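Dihydropteroate synthase (Anaplasma phagocytophilum, PDB 6UCZ) probably catalyses the condensation of 6-hydroxymethyl-7,8-dihydropterin pyrophosphate with p-aminobenzoate to give 7,8-dihydropteroate, a step of folate synthesis. Local coordinates at residues 29-34 against 66-71; 236-241 against 271-276. All blocks are in the same frame, centred on the assembly; numbering follows the deposited sequence.

In the fold
Dihydropteroate synthase folds as a TIM barrel, and both contacts join neighbouring parallel strands of its barrel wall. From the N terminus, strand 31-37 comes first. Helix 52-64 then leads to strand 69-73, where contact 1 closes a beta-alpha-beta crossover. The chain passes through the strands from 110-115 to 202-205 before contact 2 opens at strand 235-236. Helix 255-267 carries it to strand 272-275, where contact 2 closes another crossover. The two contacts follow in series and neither nests in the other. They meet in space because strand 31-37 lies between strands 69-73 and 272-275. Asp71 of contact 1 also forms a salt bridge with Arg274 of contact 2 beside the bound pterin.

Contact 1 (29-34 against 66-71); sequences TTKIVG and GADVID
Asp68 reaches across to the start of strand 31-37 and grips the backbone of Ile32. Its CG stands beside its own backbone N (chi1 -60°), which brings Asp68 OD2 to 2.8 Å from Ile32 N. The bond is nearly straight, 176° at the hydrogen, and uses the anti lone pair of OD2. Ile32 O is held by two donors of the other segment, Asp68 N at 2.9 Å and Val69 N at 3.0 Å. Gly34 N to Val69 O and Asp71 N to Gly34 O continue the parallel pairing of the first two strands of the TIM barrel. Val33 and Val69 project from the same face of the sheet, with Val33 CG2 4.1 Å from Val69 CB. The other branch, Val33 CG1, is anti to the backbone N (chi1 -180°) and packs on Asp71 CB at 3.5 Å. The Asp71 carboxylate has Arg274 as its main partner. Ile32 projects from the opposite face to Val33, and Ile32 CD1 comes 3.8 Å from Gly66 O. Gly66 is the C-prime residue of the Schellman motif that ends helix 52-64. Ile32 also packs on helix 278-290. Strand 31-37 is flanked by strands 272-275 and 69-73, and Val69 touches strand 110-115 beyond.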
# COMPACT_ATOMS: atom_id res chain seq x y z
N THR A 29 7.24 -3.90 15.43
CA THR A 29 5.79 -3.89 15.33
C THR A 29 5.27 -3.89 13.89
O THR A 29 4.12 -3.50 13.67
CB THR A 29 5.22 -2.69 16.09
OG1 THR A 29 6.15 -1.60 16.03
CG2 THR A 29 4.97 -3.06 17.55
N THR A 30 6.08 -4.31 12.92
CA THR A 30 5.71 -4.21 11.51
C THR A 30 4.51 -5.10 11.20
O THR A 30 4.48 -6.27 11.58
CB THR A 30 6.91 -4.62 10.65
OG1 THR A 30 8.01 -3.76 10.92
CG2 THR A 30 6.57 -4.60 9.18
N LYS A 31 3.50 -4.52 10.54
CA LYS A 31 2.31 -5.25 10.18
C LYS A 31 2.38 -5.75 8.74
O LYS A 31 2.91 -5.06 7.86
CB LYS A 31 1.06 -4.38 10.37
CG LYS A 31 0.72 -4.15 11.85
CD LYS A 31 -0.58 -3.35 11.98
CE LYS A 31 -0.97 -3.11 13.44
NZ LYS A 31 -1.26 -4.36 14.20
N ILE A 32 1.85 -6.95 8.51
CA ILE A 32 1.80 -7.57 7.19
C ILE A 32 0.49 -7.19 6.51
O ILE A 32 -0.59 -7.53 7.01
CB ILE A 32 1.93 -9.09 7.27
CG1 ILE A 32 3.23 -9.49 7.98
CG2 ILE A 32 1.88 -9.69 5.87
CD1 ILE A 32 3.33 -10.98 8.24
N VAL A 33 0.59 -6.50 5.38
CA VAL A 33 -0.57 -6.13 4.58
C VAL A 33 -0.58 -7.07 3.37
O VAL A 33 0.19 -6.89 2.42
CB VAL A 33 -0.51 -4.66 4.16
CG1 VAL A 33 -1.74 -4.28 3.33
CG2 VAL A 33 -0.38 -3.77 5.40
N GLY A 34 -1.47 -8.06 3.41
CA GLY A 34 -1.56 -9.02 2.32
C GLY A 34 -2.35 -8.45 1.15
O GLY A 34 -3.44 -7.90 1.32
N GLY A 66 -1.05 -15.54 8.39
CA GLY A 66 -0.59 -14.54 9.33
C GLY A 66 -0.73 -13.08 8.93
O GLY A 66 -0.06 -12.23 9.54
N ALA A 67 -1.55 -12.76 7.93
CA ALA A 67 -1.75 -11.36 7.56
C ALA A 67 -2.36 -10.59 8.72
O ALA A 67 -3.23 -11.09 9.43
CB ALA A 67 -2.65 -11.26 6.33
N ASP A 68 -1.87 -9.37 8.91
CA ASP A 68 -2.47 -8.43 9.85
C ASP A 68 -3.58 -7.61 9.20
O ASP A 68 -4.54 -7.23 9.87
CB ASP A 68 -1.39 -7.51 10.41
CG ASP A 68 -0.32 -8.28 11.15
OD1 ASP A 68 -0.66 -8.95 12.15
OD2 ASP A 68 0.86 -8.27 10.71
N VAL A 69 -3.44 -7.32 7.90
CA VAL A 69 -4.40 -6.55 7.11
C VAL A 69 -4.53 -7.23 5.75
O VAL A 69 -3.54 -7.73 5.21
CB VAL A 69 -3.95 -5.08 6.92
CG1 VAL A 69 -5.07 -4.25 6.26
CG2 VAL A 69 -3.53 -4.44 8.25
N ILE A 70 -5.75 -7.25 5.20
CA ILE A 70 -5.98 -7.68 3.83
C ILE A 70 -6.28 -6.43 3.01
O ILE A 70 -7.27 -5.73 3.27
CB ILE A 70 -7.14 -8.68 3.71
CG1 ILE A 70 -6.98 -9.83 4.71
CG2 ILE A 70 -7.23 -9.20 2.28
CD1 ILE A 70 -5.80 -10.73 4.43
N ASP A 71 -5.44 -6.15 2.01
CA ASP A 71 -5.59 -4.99 1.14
C ASP A 71 -6.31 -5.43 -0.14
O ASP A 71 -5.72 -6.13 -0.97
CB ASP A 71 -4.23 -4.38 0.83
CG ASP A 71 -4.32 -3.10 0.01
OD1 ASP A 71 -5.09 -2.21 0.41
OD2 ASP A 71 -3.60 -2.98 -1.01
O HOH W 1 3.10 -9.24 12.29

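Contact 2 (236-241 against 271-276); sequences VGHSRK and DFLRVH. With PMM (pterin-6-yl-methyl-monophosphate), chain C.
Ser239 OG and His276 ND1 share a hydrogen bond of 2.7 Å. The hydroxyl sits at the imidazole edge, near its plane. The Arg240 guanidinium lies flat on one face of that ring, planes 4° apart. Arg240 CD makes a CH-pi contact with the same face, 3.6 Å from the His276 centroid. Arg240 NE goes on to a salt bridge with Asp255. PMM O1P lies at the ring edge, near its plane, 3.3 Å from His276 CE1. This part is tight, although it borders the partly exposed side.

The inner end is buried but more loosely packed. Val236 N bonds to Phe272 O, and Arg274 N to Val236 O. The apolar contacts are longer: Val236 CB is 4.3 Å from Leu273 CD2, and His238 CE1 is 4.0 Å from Val275 CG1. One face of the Arg274 guanidinium lies against the pterin, with PMM N8 3.3 Å from its plane. Arg274 NH1 donates to PMM O3P at 3.2 Å, and NH2 adds a weak bond to the same atom. Asp114 adds a salt bridge to the one from Asp71. Lys241 NZ bonds to PMM N5, Gly237 O and Leu208 O; PMM O4 is its nearest ligand atom, at 2.8 Å. The contact thus forms part of the pterin pocket. Helix 255-267 packs on Val236, His238 and Leu273, helix 278-290 on Leu273 and Val275, and strand 31-37 flanks strand 272-275.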
# COMPACT_ATOMS: atom_id res chain seq x y z
N VAL A 236 5.37 0.46 3.02
CA VAL A 236 6.20 0.25 1.84
C VAL A 236 5.64 -0.91 1.03
O VAL A 236 5.39 -1.99 1.57
CB VAL A 236 7.67 -0.01 2.21
CG1 VAL A 236 8.47 -0.42 0.97
CG2 VAL A 236 8.26 1.22 2.87
N GLY A 237 5.46 -0.68 -0.28
CA GLY A 237 5.01 -1.72 -1.19
C GLY A 237 6.07 -2.09 -2.21
O GLY A 237 6.08 -1.59 -3.34
N HIS A 238 6.99 -2.97 -1.80
CA HIS A 238 8.10 -3.39 -2.63
C HIS A 238 7.85 -4.72 -3.33
O HIS A 238 8.63 -5.10 -4.20
CB HIS A 238 9.37 -3.52 -1.77
CG HIS A 238 9.24 -4.50 -0.65
ND1 HIS A 238 8.26 -4.40 0.33
CD2 HIS A 238 9.95 -5.61 -0.34
CE1 HIS A 238 8.38 -5.40 1.18
NE2 HIS A 238 9.40 -6.15 0.80
N SER A 239 6.78 -5.43 -2.96
CA SER A 239 6.63 -6.84 -3.28
C SER A 239 6.55 -7.08 -4.78
O SER A 239 5.64 -6.57 -5.45
CB SER A 239 5.40 -7.40 -2.57
OG SER A 239 5.29 -8.78 -2.81
N ARG A 240 7.48 -7.87 -5.32
CA ARG A 240 7.53 -8.28 -6.72
C ARG A 240 7.71 -7.10 -7.68
O ARG A 240 7.56 -7.28 -8.89
CB ARG A 240 6.28 -9.08 -7.12
CG ARG A 240 5.99 -10.33 -6.29
CD ARG A 240 4.74 -11.03 -6.80
NE ARG A 240 4.46 -12.23 -6.03
CZ ARG A 240 3.37 -12.98 -6.19
NH1 ARG A 240 2.46 -12.66 -7.09
NH2 ARG A 240 3.20 -14.06 -5.44
N LYS A 241 8.08 -5.93 -7.19
CA LYS A 241 8.13 -4.73 -8.03
C LYS A 241 9.31 -4.79 -9.00
O LYS A 241 10.29 -5.51 -8.79
CB LYS A 241 8.22 -3.48 -7.16
CG LYS A 241 6.92 -3.18 -6.35
CD LYS A 241 6.16 -2.05 -7.01
CE LYS A 241 4.72 -1.84 -6.50
NZ LYS A 241 4.69 -0.95 -5.35
N ASP A 271 6.25 0.50 9.29
CA ASP A 271 5.08 0.10 10.05
C ASP A 271 4.19 -0.88 9.29
O ASP A 271 3.53 -1.72 9.91
CB ASP A 271 4.28 1.33 10.48
CG ASP A 271 5.15 2.35 11.20
OD1 ASP A 271 6.00 2.98 10.53
OD2 ASP A 271 4.97 2.53 12.42
N PHE A 272 4.19 -0.81 7.96
CA PHE A 272 3.36 -1.68 7.15
C PHE A 272 4.15 -2.15 5.94
O PHE A 272 4.78 -1.33 5.26
CB PHE A 272 2.08 -0.96 6.66
CG PHE A 272 1.18 -0.49 7.77
CD1 PHE A 272 1.36 0.76 8.34
CD2 PHE A 272 0.15 -1.28 8.22
CE1 PHE A 272 0.52 1.20 9.35
CE2 PHE A 272 -0.69 -0.86 9.23
CZ PHE A 272 -0.50 0.38 9.80
N LEU A 273 4.08 -3.45 5.64
CA LEU A 273 4.65 -4.00 4.41
C LEU A 273 3.53 -4.58 3.57
O LEU A 273 2.80 -5.46 4.04
CB LEU A 273 5.70 -5.07 4.71
CG LEU A 273 6.94 -4.62 5.47
CD1 LEU A 273 7.89 -5.81 5.67
CD2 LEU A 273 7.63 -3.49 4.69
N ARG A 274 3.38 -4.09 2.34
CA ARG A 274 2.33 -4.54 1.43
C ARG A 274 2.93 -5.59 0.51
O ARG A 274 3.78 -5.27 -0.34
CB ARG A 274 1.78 -3.33 0.67
CG ARG A 274 0.58 -3.62 -0.21
CD ARG A 274 0.10 -2.35 -0.98
NE ARG A 274 -1.02 -2.70 -1.84
CZ ARG A 274 -0.90 -3.21 -3.07
NH1 ARG A 274 0.31 -3.40 -3.60
NH2 ARG A 274 -1.98 -3.53 -3.77
N VAL A 275 2.51 -6.84 0.68
CA VAL A 275 3.24 -7.98 0.13
C VAL A 275 2.27 -8.99 -0.45
O VAL A 275 1.11 -9.09 -0.04
CB VAL A 275 4.12 -8.67 1.21
CG1 VAL A 275 5.22 -7.73 1.67
CG2 VAL A 275 3.25 -9.15 2.39
N HIS A 276 2.77 -9.77 -1.41
CA HIS A 276 2.01 -10.90 -1.95
C HIS A 276 2.15 -12.14 -1.07
O HIS A 276 1.15 -12.80 -0.75
CB HIS A 276 2.45 -11.20 -3.38
CG HIS A 276 2.26 -10.05 -4.33
ND1 HIS A 276 3.19 -9.04 -4.47
CD2 HIS A 276 1.24 -9.73 -5.15
CE1 HIS A 276 2.76 -8.16 -5.36
NE2 HIS A 276 1.57 -8.56 -5.78
N5 PMM C . 1.52 -0.67 -5.19
C6 PMM C . 0.52 -1.10 -5.98
C7 PMM C . -0.80 -0.90 -5.61
N8 PMM C . -1.19 -0.27 -4.50
N1 PMM C . -0.58 0.77 -2.56
C2 PMM C . 0.36 1.23 -1.75
N2 PMM C . 0.02 1.87 -0.63
N3 PMM C . 1.70 1.09 -2.00
C4 PMM C . 2.23 0.49 -3.12
O4 PMM C . 3.45 0.42 -3.29
C4A PMM C . 1.21 -0.04 -4.05
C8A PMM C . -0.18 0.15 -3.72
C9 PMM C . 0.93 -1.74 -7.28
O10 PMM C . 1.51 -3.03 -7.01
PA PMM C . 0.75 -4.42 -7.37
O1P PMM C . 1.81 -5.50 -7.12
O2P PMM C . 0.47 -4.41 -8.86
O3P PMM C . -0.47 -4.57 -6.53